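Local coordinates for protein hemagglutinin (Pseudomonas aeruginosa, PDB 6D7Y) that forms the toxic C-terminal tip of the contact-dependent growth inhibition protein CdiA and binds an immunity protein that probably neutralises it, at residues His20-Ser23 with Lys24-Arg28. Numbering follows the deposited sequence.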
# COMPACT_ATOMS: atom_id res chain seq x y z
N HIS A 20 6.65 5.63 -1.95
CA HIS A 20 6.41 5.83 -3.39
C HIS A 20 5.02 5.29 -3.80
O HIS A 20 4.31 5.87 -4.65
CB HIS A 20 7.51 5.18 -4.24
CG HIS A 20 8.81 5.93 -4.24
ND1 HIS A 20 8.99 7.11 -4.94
CD2 HIS A 20 10.02 5.64 -3.69
CE1 HIS A 20 10.24 7.52 -4.79
NE2 HIS A 20 10.88 6.65 -4.03
N ALA A 21 4.66 4.15 -3.24
CA ALA A 21 3.35 3.56 -3.55
C ALA A 21 2.23 4.51 -3.16
O ALA A 21 1.27 4.69 -3.94
CB ALA A 21 3.20 2.22 -2.86
N LEU A 22 2.31 5.10 -1.97
CA LEU A 22 1.26 6.05 -1.56
C LEU A 22 1.27 7.24 -2.50
O LEU A 22 0.21 7.69 -2.95
CB LEU A 22 1.43 6.54 -0.11
CG LEU A 22 0.40 7.57 0.37
CD1 LEU A 22 -1.02 7.07 0.24
CD2 LEU A 22 0.71 8.04 1.80
N SER A 23 2.47 7.74 -2.80
CA SER A 23 2.61 8.89 -3.69
C SER A 23 1.88 8.75 -5.02
O SER A 23 1.18 9.66 -5.45
CB SER A 23 4.08 9.18 -3.98
OG SER A 23 4.18 10.26 -4.89
N LYS A 24 2.02 7.60 -5.66
CA LYS A 24 1.35 7.35 -6.95
C LYS A 24 -0.15 7.18 -6.78
O LYS A 24 -0.94 7.72 -7.55
CB LYS A 24 1.93 6.10 -7.58
CG LYS A 24 3.41 6.22 -7.89
CD LYS A 24 4.02 4.86 -8.17
CE LYS A 24 5.54 4.95 -8.21
NZ LYS A 24 6.16 3.61 -8.36
N HIS A 25 -0.53 6.47 -5.72
CA HIS A 25 -1.96 6.22 -5.47
C HIS A 25 -2.73 7.47 -5.02
O HIS A 25 -3.81 7.76 -5.54
CB HIS A 25 -2.16 5.00 -4.58
CG HIS A 25 -1.91 3.72 -5.33
ND1 HIS A 25 -2.90 3.07 -6.01
CD2 HIS A 25 -0.76 3.06 -5.60
CE1 HIS A 25 -2.39 2.03 -6.64
NE2 HIS A 25 -1.08 2.01 -6.41
N ALA A 26 -2.17 8.22 -4.08
CA ALA A 26 -2.79 9.50 -3.67
C ALA A 26 -2.77 10.48 -4.85
O ALA A 26 -3.65 11.34 -4.96
CB ALA A 26 -2.06 10.08 -2.48
N GLY A 27 -1.76 10.39 -5.73
CA GLY A 27 -1.68 11.26 -6.91
C GLY A 27 -2.82 11.03 -7.90
O GLY A 27 -3.39 11.98 -8.44
N ARG A 28 -3.17 9.76 -8.13
CA ARG A 28 -4.27 9.43 -9.06
C ARG A 28 -5.65 9.44 -8.37
O ARG A 28 -6.65 9.72 -9.01
CB ARG A 28 -4.07 8.05 -9.69
CG ARG A 28 -2.87 7.89 -10.61
CD ARG A 28 -3.00 8.54 -11.99
NE ARG A 28 -4.13 8.01 -12.77
CZ ARG A 28 -5.32 8.61 -12.95
NH1 ARG A 28 -6.25 7.99 -13.67
NH2 ARG A 28 -5.59 9.80 -12.42
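Lys24, His25, Ala26 and Gly27 each donate a backbone N-H to the carbonyl four residues earlier, from His20 to Ser23, the i to i+4 pattern of an alpha helix, with the Ala26 N bond to Leu22 O nearly straight (170° at the hydrogen) and the Gly27 N bond to Ser23 O bent to 137°. On the side of His20 and Lys24, the lysine chain, extended beyond CG, runs back over the preceding turn. Its CG lies 3.4 Å from His20 O, and its CE is 4.4 Å from His20 CB. His25 has CG anti to its carbonyl carbon (chi1 -74°), which turns the ring back along the helix and brings CD2 to 3.1 Å from Ala21 O, at the ring edge and in its plane. Its ND1 is hydrogen-bonded to Asp96, tying the ring to the C-terminal residue, while His20 NE2 bonds to Tyr12 O. Leu22 CD1 and Ala26 CB, 4.2 Å apart, make a loose apolar contact between two buried side chains, both of which touch Trp33 of helix 30-33 and Val36. Leu22 also reaches Ala47 and His50 of helix 40-56, and Leu22, Ala21 and His25 all touch Phe94 of strand 91-95.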